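Local structure of 3-hydroxyisobutyrate dehydrogenase (2CVZ) at residues G18-A21 with R22-T26; F33-A36 with L37-Q40; S91-P94 with E95-R98; G230-V233 with K234-G237. The protein catalyses the NADP-dependent oxidation of 3-hydroxyisobutyrate, a step of valine catabolism, with NADPH bound in its cleft. One frame throughout, in Å; residues are numbered along the deposited sequence.

Contacts 1, 2 and 3 lie in the Rossmann-type part of the chain, and contact 4 in the helical part that follows it. Contacts 1 and 2 are neighbours, with centres 14 Å apart, and touch where Gly18 N comes 3.2 Å from His39 NE2. Contacts 3 and 4 also have centres 14 Å apart; they meet through a probable hydrogen bond of 2.9 Å between Ser91 O and Lys234 NZ. Both reach the nicotinamide ribose of NADPH, whereas the side chain of Lys35 in contact 2 comes to about 4 Å from the cofactor at its adenosine phosphate. Contact 1 is remote from it: the His19 side chain stays about 13 Å away.

Contact 1. Residues G18-A21 with R22-T26; sequences GHLA and RRFPT
Leu20 O and the amides of Arg23 and Phe24 form the tightly bonded part of this contact, near the end of helix 13-23. Phe24 N gives Leu20 O a bond of 2.8 Å with an N-H...O angle of 174°, nearly along the C=O axis. Arg23 N reaches the same Leu20 O at 3.0 Å from above the carbonyl plane, while its bond to His19 O is weak, so the chain is already leaving regular helical bonding. Beyond the turn, Thr26 OG1 donates to Phe24 O over 2.8 Å. Water 1 accepts from Thr26 N at 3.0 Å and lies 2.9 Å from Ala21 O, joining the last helical turn to the next strand. On the apolar side, Leu20 CD2 rests 4.1 Å from Phe24 CE2.

The other side is looser and holds the exposed Arg22. Its chain bends at chi3 (-64°), which brings the guanidinium back alongside His19, the two planes 64° apart and Arg22 NH2 3.0 Å from His19 ND1. Gly18 O lies over one guanidinium face, too poorly directed for a bond to Arg22 NH1.

Within the beta-alpha-beta unit of strand 4-7, helix 13-23 and strand 26-29, Leu20 packs on Phe6 and Phe24 on Val4 of the first strand, while Ala21 and Arg22 meet Phe43 of helix 34-43.

Contact 2. Residues F33-A36 with L37-Q40; sequences FEKA and LRHQ
Phe33 and Leu37 meet one turn apart in the first turns of helix 34-43, their side chains crossing at about a right angle. Phe33 has CG roughly opposite its own N (chi1 -152°), which swings the ring up along the helix until Phe33 CE1 lies 3.7 Å from Leu37 CD2. Leu37 leans back toward the preceding turn, with its CG 3.8 Å from Phe33 O. In the backbone, Leu37 N bonds to Phe33 O at 3.0 Å, and Arg38, His39 and Gln40 continue the same i to i+4 pattern.

Lys35 and Arg38 run side by side and point the same way. The lysine chain is bent at chi2 and chi3 (65° at the latter), which places Lys35 CD 3.7 Å from Arg38 NH1 and leaves Lys35 NZ 4.4 Å from that same Arg38 NH1. Arg38 also makes a cation-pi contact with Tyr14. The buried His39 turns its end away to bond with Ser45 OG through ND1 and with Tyr14 O through NE2.

Of the two cations, Lys35 alone brings its side chain near the adenosine 2'-phosphate of NADPH; Arg38 lies farther off, against Tyr14. The phosphate and solvent would probably ease the repulsion between the like charges, and the lysine's positive charge would probably favour the phosphate that distinguishes NADPH from NADH.

Contact 3. Residues S91-P94 with E95-R98; sequences SGEP and EASR. With NDP (NADPH dihydro-nicotinamide-adenine-dinucleotide phosphate), chain G.
The N-cap of helix 94-105 is formed by Glu93, whose carbonyl oxygen is gripped twice by Ser97. Ser97 N donates to Glu93 O at 2.9 Å, nearly in line with the carbonyl bond. Ser97 OG donates to the same Glu93 O at 2.7 Å, but from above the carbonyl plane, a place it reaches because the hydroxyl lies beside its own N (chi1 -66°). The next bond up the helix runs from Arg98 N to Pro94 O, 3.0 Å; a proline in the first helical position, as here, is usual at helix starts.

The Glu93 side chain serves the helix end indirectly. Extended beyond CG, it holds water 2, which donates to Glu93 OE1 at 2.6 Å and accepts from Ala96 N at 3.1 Å; an amide of the first turn is thus satisfied through solvent, and no direct capping box is made. Glu95 bends at chi2 (51°) so that its carboxylate meets the outstretched Arg98, with Arg98 NH1 2.6 Å from Glu95 OE1. Glu95 also sits in the first helical turn, where its negative charge probably suits the helix dipole.

Thr66 OG1 accepts from Glu93 N, fixing the cap against helix 66-76. At the other end of the loop Ser91 N donates to NDP O3D over 3.1 Å with an angle of 165°, and Ser91 O receives Lys234 NZ. A loop that follows a parallel strand, here 85-88, and brings a backbone amide to the nicotinamide ribose is in keeping with a Rossmann-type dinucleotide site.

Contact 4. Residues G230-V233 with K234-G237; sequences GLLV and KDLG. With NDP (NADPH dihydro-nicotinamide-adenine-dinucleotide phosphate), chain G.
Leu231 and Lys234 lie side by side and point the same way, toward the cofactor, with Leu231 CD2 4.0 Å from Lys234 CE. The lysine is strongly bent, at chi2 (-92°) and again at chi3 (-66°), and this folds it back so that Lys234 CE passes 3.6 Å from Leu231 O; from CD the chain runs straight on through CE to put NZ at the ribose. There Lys234 NZ meets both hydroxyls of the nicotinamide ribose, at 3.1 Å from NDP O2D and 3.2 Å from NDP O3D.

Asp235 approaches the same amine from the adjacent position. Its OD1 takes Lys234 NZ at 2.7 Å in a salt bridge, on the syn side and 27° out of the carboxylate plane. Leu231 contributes carbon, with CD1 3.7 Å from NDP O5D.

On another side of the helix Leu232 CG and Leu236 CD1 lie 4.4 Å apart, and both leucines pack on Tyr260 of helix 251-267. Regular i to i+4 bonds, such as Asp235 N to Leu231 O at 2.8 Å, set the one-turn spacing of these residues. Helix 229-243 thus lines the nicotinamide-ribose end of the site from the helical part, consistent with the interdomain cleft of this family.

Contact 1. Residues G18-A21 with R22-T26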
loop_
_atom_site.group_PDB
_atom_site.type_symbol
_atom_site.label_atom_id
_atom_site.label_comp_id
_atom_site.label_asym_id
_atom_site.label_seq_id
_atom_site.Cartn_x
_atom_site.Cartn_y
_atom_site.Cartn_z
ATOM N N GLY C 18 33.432 13.969 20.642
ATOM C CA GLY C 18 33.958 13.779 21.982
ATOM C C GLY C 18 34.950 12.630 22.001
ATOM O O GLY C 18 36.008 12.715 22.633
ATOM N N HIS C 19 34.613 11.545 21.311
ATOM C CA HIS C 19 35.508 10.396 21.253
ATOM C C HIS C 19 36.810 10.778 20.563
ATOM O O HIS C 19 37.892 10.373 20.994
ATOM C CB HIS C 19 34.828 9.233 20.530
ATOM C CG HIS C 19 33.787 8.553 21.361
ATOM N ND1 HIS C 19 34.107 7.754 22.437
ATOM C CD2 HIS C 19 32.435 8.611 21.323
ATOM C CE1 HIS C 19 32.996 7.349 23.028
ATOM N NE2 HIS C 19 31.967 7.857 22.371
ATOM N N LEU C 20 36.708 11.572 19.502
ATOM C CA LEU C 20 37.892 12.017 18.779
ATOM C C LEU C 20 38.757 12.919 19.656
ATOM O O LEU C 20 39.977 12.797 19.670
ATOM C CB LEU C 20 37.494 12.796 17.522
ATOM C CG LEU C 20 36.831 12.031 16.376
ATOM C CD1 LEU C 20 36.370 13.017 15.315
ATOM C CD2 LEU C 20 37.816 11.033 15.785
ATOM N N ALA C 21 38.111 13.825 20.385
ATOM C CA ALA C 21 38.817 14.776 21.238
ATOM C C ALA C 21 39.655 14.145 22.346
ATOM O O ALA C 21 40.687 14.692 22.734
ATOM C CB ALA C 21 37.823 15.775 21.840
ATOM N N ARG C 22 39.217 13.005 22.864
ATOM C CA ARG C 22 39.966 12.349 23.928
ATOM C C ARG C 22 41.079 11.478 23.355
ATOM O O ARG C 22 41.969 11.032 24.078
ATOM C CB ARG C 22 39.022 11.499 24.788
ATOM C CG ARG C 22 37.908 12.310 25.455
ATOM C CD ARG C 22 37.207 11.514 26.548
ATOM N NE ARG C 22 36.504 10.338 26.040
ATOM C CZ ARG C 22 35.347 10.380 25.385
ATOM N NH1 ARG C 22 34.753 11.544 25.157
ATOM N NH2 ARG C 22 34.782 9.257 24.959
ATOM N N ARG C 23 41.031 11.267 22.044
ATOM C CA ARG C 23 41.999 10.423 21.351
ATOM C C ARG C 23 43.094 11.190 20.601
ATOM O O ARG C 23 44.276 10.839 20.683
ATOM C CB ARG C 23 41.237 9.524 20.370
ATOM C CG ARG C 23 42.044 8.437 19.682
ATOM C CD ARG C 23 42.258 7.223 20.579
ATOM N NE ARG C 23 42.435 6.006 19.792
ATOM C CZ ARG C 23 41.437 5.231 19.375
ATOM N NH1 ARG C 23 40.183 5.537 19.674
ATOM N NH2 ARG C 23 41.692 4.154 18.646
ATOM N N PHE C 24 42.696 12.223 19.862
ATOM C CA PHE C 24 43.629 13.026 19.066
ATOM C C PHE C 24 43.401 14.517 19.289
ATOM O O PHE C 24 42.342 14.926 19.771
ATOM C CB PHE C 24 43.410 12.790 17.565
ATOM C CG PHE C 24 43.161 11.362 17.187
ATOM C CD1 PHE C 24 44.208 10.457 17.095
ATOM C CD2 PHE C 24 41.871 10.932 16.889
ATOM C CE1 PHE C 24 43.978 9.137 16.707
ATOM C CE2 PHE C 24 41.630 9.618 16.501
ATOM C CZ PHE C 24 42.684 8.720 16.408
ATOM N N PRO C 25 44.393 15.354 18.932
ATOM C CA PRO C 25 44.220 16.801 19.101
ATOM C C PRO C 25 43.065 17.112 18.150
ATOM O O PRO C 25 43.176 16.872 16.945
ATOM C CB PRO C 25 45.545 17.370 18.596
ATOM C CG PRO C 25 46.524 16.272 18.903
ATOM C CD PRO C 25 45.761 15.037 18.485
ATOM N N THR C 26 41.963 17.637 18.676
ATOM C CA THR C 26 40.795 17.882 17.840
ATOM C C THR C 26 40.246 19.299 17.837
ATOM O O THR C 26 40.035 19.902 18.888
ATOM C CB THR C 26 39.645 16.929 18.249
ATOM O OG1 THR C 26 40.102 15.573 18.180
ATOM C CG2 THR C 26 38.443 17.103 17.332
HETATM O O HOH W 1 41.434 17.200 21.576
#

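Contact 2. Residues F33-A36 with L37-Q40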
loop_
_atom_site.group_PDB
_atom_site.type_symbol
_atom_site.label_atom_id
_atom_site.label_comp_id
_atom_site.label_asym_id
_atom_site.label_seq_id
_atom_site.Cartn_x
_atom_site.Cartn_y
_atom_site.Cartn_z
ATOM N N PHE C 33 27.962 28.447 17.899
ATOM C CA PHE C 33 29.246 28.312 18.577
ATOM C C PHE C 33 29.250 27.969 20.063
ATOM O O PHE C 33 30.186 27.331 20.537
ATOM C CB PHE C 33 30.095 29.562 18.344
ATOM C CG PHE C 33 31.570 29.300 18.392
ATOM C CD1 PHE C 33 32.369 29.894 19.361
ATOM C CD2 PHE C 33 32.162 28.448 17.464
ATOM C CE1 PHE C 33 33.738 29.644 19.406
ATOM C CE2 PHE C 33 33.527 28.190 17.499
ATOM C CZ PHE C 33 34.318 28.790 18.472
ATOM N N GLU C 34 28.229 28.387 20.805
ATOM C CA GLU C 34 28.184 28.069 22.232
ATOM C C GLU C 34 28.379 26.565 22.419
ATOM O O GLU C 34 28.955 26.117 23.412
ATOM C CB GLU C 34 26.845 28.493 22.844
ATOM C CG GLU C 34 26.615 30.000 22.874
ATOM C CD GLU C 34 26.631 30.630 21.488
ATOM O OE1 GLU C 34 25.846 30.190 20.622
ATOM O OE2 GLU C 34 27.427 31.569 21.269
ATOM N N LYS C 35 27.898 25.796 21.446
ATOM C CA LYS C 35 27.998 24.339 21.467
ATOM C C LYS C 35 29.460 23.905 21.347
ATOM O O LYS C 35 29.884 22.928 21.969
ATOM C CB LYS C 35 27.191 23.753 20.303
ATOM C CG LYS C 35 27.013 22.248 20.346
ATOM C CD LYS C 35 25.776 21.853 21.139
ATOM C CE LYS C 35 24.507 22.340 20.453
ATOM N NZ LYS C 35 23.275 21.817 21.110
ATOM N N ALA C 36 30.226 24.632 20.539
ATOM C CA ALA C 36 31.638 24.326 20.353
ATOM C C ALA C 36 32.394 24.627 21.646
ATOM O O ALA C 36 33.225 23.833 22.087
ATOM C CB ALA C 36 32.208 25.150 19.204
ATOM N N LEU C 37 32.094 25.772 22.253
ATOM C CA LEU C 37 32.747 26.161 23.500
ATOM C C LEU C 37 32.487 25.133 24.594
ATOM O O LEU C 37 33.400 24.757 25.332
ATOM C CB LEU C 37 32.243 27.533 23.969
ATOM C CG LEU C 37 32.616 28.751 23.123
ATOM C CD1 LEU C 37 32.036 30.002 23.767
ATOM C CD2 LEU C 37 34.130 28.868 23.010
ATOM N N ARG C 38 31.241 24.685 24.699
ATOM C CA ARG C 38 30.866 23.697 25.697
ATOM C C ARG C 38 31.606 22.383 25.465
ATOM O O ARG C 38 32.027 21.705 26.392
ATOM C CB ARG C 38 29.357 23.469 25.599
ATOM C CG ARG C 38 28.888 22.299 26.463
ATOM C CD ARG C 38 27.374 22.325 26.694
ATOM N NE ARG C 38 26.825 20.965 26.669
ATOM C CZ ARG C 38 25.936 20.678 25.700
ATOM N NH1 ARG C 38 25.593 21.599 24.818
ATOM N NH2 ARG C 38 25.406 19.452 25.633
ATOM N N HIS C 39 31.762 22.022 24.194
ATOM C CA HIS C 39 32.439 20.783 23.822
ATOM C C HIS C 39 33.905 20.833 24.257
ATOM O O HIS C 39 34.452 19.844 24.753
ATOM C CB HIS C 39 32.330 20.572 22.304
ATOM C CG HIS C 39 32.685 19.188 21.855
ATOM N ND1 HIS C 39 33.986 18.771 21.673
ATOM C CD2 HIS C 39 31.905 18.119 21.565
ATOM C CE1 HIS C 39 33.992 17.506 21.290
ATOM N NE2 HIS C 39 32.741 17.087 21.217
ATOM N N GLN C 40 34.534 21.988 24.073
ATOM C CA GLN C 40 35.926 22.165 24.466
ATOM C C GLN C 40 36.063 21.951 25.969
ATOM O O GLN C 40 36.993 21.297 26.429
ATOM C CB GLN C 40 36.408 23.570 24.105
ATOM C CG GLN C 40 37.806 23.886 24.618
ATOM C CD GLN C 40 38.293 25.252 24.189
ATOM O OE1 GLN C 40 38.203 25.615 23.016
ATOM N NE2 GLN C 40 38.828 26.015 25.137
#

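Contact 3. Residues S91-P94 with E95-R98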
loop_
_atom_site.group_PDB
_atom_site.type_symbol
_atom_site.label_atom_id
_atom_site.label_comp_id
_atom_site.label_asym_id
_atom_site.label_seq_id
_atom_site.Cartn_x
_atom_site.Cartn_y
_atom_site.Cartn_z
ATOM N N SER C 91 24.027 11.531 6.770
ATOM C CA SER C 91 23.299 10.513 6.021
ATOM C C SER C 91 22.960 11.311 4.765
ATOM O O SER C 91 21.933 11.993 4.703
ATOM C CB SER C 91 22.028 10.089 6.758
ATOM O OG SER C 91 22.348 9.324 7.908
ATOM N N GLY C 92 23.851 11.245 3.779
ATOM C CA GLY C 92 23.670 12.017 2.563
ATOM C C GLY C 92 23.183 11.317 1.311
ATOM O O GLY C 92 22.846 10.137 1.324
ATOM N N GLU C 93 23.150 12.081 0.223
ATOM C CA GLU C 93 22.698 11.601 -1.078
ATOM C C GLU C 93 23.871 11.084 -1.901
ATOM O O GLU C 93 24.870 11.780 -2.080
ATOM C CB GLU C 93 22.006 12.736 -1.835
ATOM C CG GLU C 93 20.759 13.270 -1.158
ATOM C CD GLU C 93 20.220 14.509 -1.842
ATOM O OE1 GLU C 93 20.161 14.520 -3.089
ATOM O OE2 GLU C 93 19.849 15.470 -1.135
ATOM N N PRO C 94 23.761 9.852 -2.419
ATOM C CA PRO C 94 24.826 9.250 -3.225
ATOM C C PRO C 94 25.348 10.115 -4.371
ATOM O O PRO C 94 26.542 10.405 -4.440
ATOM C CB PRO C 94 24.186 7.954 -3.718
ATOM C CG PRO C 94 23.307 7.573 -2.569
ATOM C CD PRO C 94 22.654 8.898 -2.223
ATOM N N GLU C 95 24.458 10.533 -5.265
ATOM C CA GLU C 95 24.868 11.336 -6.413
ATOM C C GLU C 95 25.453 12.701 -6.055
ATOM O O GLU C 95 26.519 13.071 -6.547
ATOM C CB GLU C 95 23.697 11.516 -7.384
ATOM C CG GLU C 95 24.138 11.851 -8.796
ATOM C CD GLU C 95 25.186 10.875 -9.316
ATOM O OE1 GLU C 95 24.938 9.649 -9.262
ATOM O OE2 GLU C 95 26.257 11.331 -9.775
ATOM N N ALA C 96 24.763 13.451 -5.201
ATOM C CA ALA C 96 25.249 14.765 -4.803
ATOM C C ALA C 96 26.602 14.633 -4.111
ATOM O O ALA C 96 27.453 15.516 -4.214
ATOM C CB ALA C 96 24.248 15.437 -3.873
ATOM N N SER C 97 26.799 13.523 -3.408
ATOM C CA SER C 97 28.053 13.299 -2.707
ATOM C C SER C 97 29.176 13.007 -3.687
ATOM O O SER C 97 30.319 13.392 -3.451
ATOM C CB SER C 97 27.907 12.150 -1.706
ATOM O OG SER C 97 27.012 12.511 -0.664
ATOM N N ARG C 98 28.856 12.331 -4.789
ATOM C CA ARG C 98 29.872 12.022 -5.794
ATOM C C ARG C 98 30.383 13.308 -6.434
ATOM O O ARG C 98 31.580 13.459 -6.670
ATOM C CB ARG C 98 29.313 11.115 -6.890
ATOM C CG ARG C 98 28.917 9.735 -6.425
ATOM C CD ARG C 98 28.703 8.818 -7.616
ATOM N NE ARG C 98 28.084 7.557 -7.225
ATOM C CZ ARG C 98 26.781 7.394 -7.014
ATOM N NH1 ARG C 98 25.947 8.413 -7.164
ATOM N NH2 ARG C 98 26.315 6.207 -6.650
HETATM P PA NDP G . 20.947 17.533 14.769
HETATM O O1A NDP G . 21.028 17.223 16.171
HETATM O O2A NDP G . 19.751 18.190 14.132
HETATM O O5B NDP G . 22.289 18.410 14.435
HETATM C C5B NDP G . 22.493 18.924 13.114
HETATM C C4B NDP G . 23.824 19.654 13.222
HETATM O O4B NDP G . 24.058 20.241 11.913
HETATM C C3B NDP G . 23.927 20.751 14.231
HETATM O O3B NDP G . 25.269 20.762 14.784
HETATM C C2B NDP G . 23.693 21.996 13.467
HETATM O O2B NDP G . 24.143 23.234 14.022
HETATM C C1B NDP G . 24.276 21.625 12.139
HETATM N N9A NDP G . 23.711 22.431 11.022
HETATM C C8A NDP G . 22.377 22.478 10.553
HETATM N N7A NDP G . 22.265 23.311 9.536
HETATM C C5A NDP G . 23.513 23.826 9.318
HETATM C C6A NDP G . 24.050 24.751 8.394
HETATM N N6A NDP G . 23.264 25.320 7.479
HETATM N N1A NDP G . 25.371 25.053 8.446
HETATM C C2A NDP G . 26.164 24.474 9.376
HETATM N N3A NDP G . 25.757 23.590 10.293
HETATM C C4A NDP G . 24.405 23.302 10.211
HETATM O O3 NDP G . 21.257 16.256 13.904
HETATM P PN NDP G . 21.640 14.729 14.175
HETATM O O1N NDP G . 20.526 14.139 14.924
HETATM O O2N NDP G . 23.012 14.811 14.778
HETATM O O5D NDP G . 21.802 14.201 12.677
HETATM C C5D NDP G . 22.873 14.670 11.795
HETATM C C4D NDP G . 23.032 13.606 10.666
HETATM O O4D NDP G . 23.205 12.338 11.293
HETATM C C3D NDP G . 21.761 13.468 9.820
HETATM O O3D NDP G . 22.133 13.274 8.449
HETATM C C2D NDP G . 21.030 12.300 10.428
HETATM O O2D NDP G . 20.095 11.785 9.497
HETATM C C1D NDP G . 22.291 11.389 10.736
HETATM N N1N NDP G . 22.063 10.332 11.770
HETATM C C2N NDP G . 21.310 10.672 12.928
HETATM C C3N NDP G . 21.129 9.615 13.911
HETATM C C7N NDP G . 20.375 9.878 15.141
HETATM O O7N NDP G . 19.907 8.973 15.862
HETATM N N7N NDP G . 20.169 11.144 15.552
HETATM C C4N NDP G . 21.694 8.356 13.664
HETATM C C5N NDP G . 22.412 8.059 12.542
HETATM C C6N NDP G . 22.600 9.044 11.594
HETATM P P2B NDP G . 23.388 24.018 15.130
HETATM O O1X NDP G . 23.840 25.407 14.910
HETATM O O2X NDP G . 23.784 23.466 16.454
HETATM O O3X NDP G . 21.881 23.885 14.920
HETATM O O HOH W 2 21.697 13.617 -5.011
#

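Contact 4. Residues G230-V233 with K234-G237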
loop_
_atom_site.group_PDB
_atom_site.type_symbol
_atom_site.label_atom_id
_atom_site.label_comp_id
_atom_site.label_asym_id
_atom_site.label_seq_id
_atom_site.Cartn_x
_atom_site.Cartn_y
_atom_site.Cartn_z
ATOM N N GLY C 230 11.794 14.255 11.035
ATOM C CA GLY C 230 12.060 14.903 9.762
ATOM C C GLY C 230 13.272 14.320 9.058
ATOM O O GLY C 230 13.296 14.193 7.830
ATOM N N LEU C 231 14.290 13.964 9.832
ATOM C CA LEU C 231 15.496 13.383 9.264
ATOM C C LEU C 231 15.226 11.969 8.750
ATOM O O LEU C 231 15.765 11.563 7.717
ATOM C CB LEU C 231 16.615 13.360 10.309
ATOM C CG LEU C 231 17.173 14.733 10.699
ATOM C CD1 LEU C 231 18.199 14.575 11.819
ATOM C CD2 LEU C 231 17.812 15.387 9.481
ATOM N N LEU C 232 14.393 11.217 9.461
ATOM C CA LEU C 232 14.081 9.861 9.021
ATOM C C LEU C 232 13.326 9.929 7.699
ATOM O O LEU C 232 13.538 9.108 6.815
ATOM C CB LEU C 232 13.243 9.112 10.061
ATOM C CG LEU C 232 12.852 7.684 9.645
ATOM C CD1 LEU C 232 14.106 6.888 9.284
ATOM C CD2 LEU C 232 12.098 6.997 10.772
ATOM N N VAL C 233 12.441 10.910 7.562
ATOM C CA VAL C 233 11.702 11.048 6.314
ATOM C C VAL C 233 12.703 11.402 5.213
ATOM O O VAL C 233 12.615 10.894 4.095
ATOM C CB VAL C 233 10.614 12.139 6.421
ATOM C CG1 VAL C 233 9.980 12.387 5.056
ATOM C CG2 VAL C 233 9.544 11.697 7.411
ATOM N N LYS C 234 13.664 12.259 5.540
ATOM C CA LYS C 234 14.685 12.648 4.574
ATOM C C LYS C 234 15.446 11.398 4.125
ATOM O O LYS C 234 15.726 11.229 2.937
ATOM C CB LYS C 234 15.642 13.671 5.198
ATOM C CG LYS C 234 16.894 13.986 4.372
ATOM C CD LYS C 234 18.069 13.081 4.741
ATOM C CE LYS C 234 18.546 13.331 6.170
ATOM N NZ LYS C 234 19.699 12.458 6.538
ATOM N N ASP C 235 15.766 10.523 5.076
ATOM C CA ASP C 235 16.477 9.283 4.761
ATOM C C ASP C 235 15.633 8.400 3.850
ATOM O O ASP C 235 16.141 7.821 2.889
ATOM C CB ASP C 235 16.808 8.495 6.033
ATOM C CG ASP C 235 17.794 9.212 6.924
ATOM O OD1 ASP C 235 18.628 9.975 6.396
ATOM O OD2 ASP C 235 17.747 8.990 8.153
ATOM N N LEU C 236 14.345 8.282 4.163
ATOM C CA LEU C 236 13.451 7.475 3.342
ATOM C C LEU C 236 13.428 8.056 1.930
ATOM O O LEU C 236 13.316 7.323 0.947
ATOM C CB LEU C 236 12.040 7.456 3.947
ATOM C CG LEU C 236 11.904 6.598 5.216
ATOM C CD1 LEU C 236 10.581 6.868 5.917
ATOM C CD2 LEU C 236 12.020 5.132 4.837
ATOM N N GLY C 237 13.550 9.379 1.838
ATOM C CA GLY C 237 13.566 10.029 0.540
ATOM C C GLY C 237 14.780 9.575 -0.253
ATOM O O GLY C 237 14.701 9.332 -1.458
HETATM P PA NDP G . 20.947 17.533 14.769
HETATM O O1A NDP G . 21.028 17.223 16.171
HETATM O O2A NDP G . 19.751 18.190 14.132
HETATM O O5B NDP G . 22.289 18.410 14.435
HETATM C C5B NDP G . 22.493 18.924 13.114
HETATM C C4B NDP G . 23.824 19.654 13.222
HETATM O O4B NDP G . 24.058 20.241 11.913
HETATM C C3B NDP G . 23.927 20.751 14.231
HETATM O O3B NDP G . 25.269 20.762 14.784
HETATM C C2B NDP G . 23.693 21.996 13.467
HETATM O O2B NDP G . 24.143 23.234 14.022
HETATM C C1B NDP G . 24.276 21.625 12.139
HETATM N N9A NDP G . 23.711 22.431 11.022
HETATM C C8A NDP G . 22.377 22.478 10.553
HETATM N N7A NDP G . 22.265 23.311 9.536
HETATM C C5A NDP G . 23.513 23.826 9.318
HETATM C C6A NDP G . 24.050 24.751 8.394
HETATM N N6A NDP G . 23.264 25.320 7.479
HETATM N N1A NDP G . 25.371 25.053 8.446
HETATM C C2A NDP G . 26.164 24.474 9.376
HETATM N N3A NDP G . 25.757 23.590 10.293
HETATM C C4A NDP G . 24.405 23.302 10.211
HETATM O O3 NDP G . 21.257 16.256 13.904
HETATM P PN NDP G . 21.640 14.729 14.175
HETATM O O1N NDP G . 20.526 14.139 14.924
HETATM O O2N NDP G . 23.012 14.811 14.778
HETATM O O5D NDP G . 21.802 14.201 12.677
HETATM C C5D NDP G . 22.873 14.670 11.795
HETATM C C4D NDP G . 23.032 13.606 10.666
HETATM O O4D NDP G . 23.205 12.338 11.293
HETATM C C3D NDP G . 21.761 13.468 9.820
HETATM O O3D NDP G . 22.133 13.274 8.449
HETATM C C2D NDP G . 21.030 12.300 10.428
HETATM O O2D NDP G . 20.095 11.785 9.497
HETATM C C1D NDP G . 22.291 11.389 10.736
HETATM N N1N NDP G . 22.063 10.332 11.770
HETATM C C2N NDP G . 21.310 10.672 12.928
HETATM C C3N NDP G . 21.129 9.615 13.911
HETATM C C7N NDP G . 20.375 9.878 15.141
HETATM O O7N NDP G . 19.907 8.973 15.862
HETATM N N7N NDP G . 20.169 11.144 15.552
HETATM C C4N NDP G . 21.694 8.356 13.664
HETATM C C5N NDP G . 22.412 8.059 12.542
HETATM C C6N NDP G . 22.600 9.044 11.594
HETATM P P2B NDP G . 23.388 24.018 15.130
HETATM O O1X NDP G . 23.840 25.407 14.910
HETATM O O2X NDP G . 23.784 23.466 16.454
HETATM O O3X NDP G . 21.881 23.885 14.920
#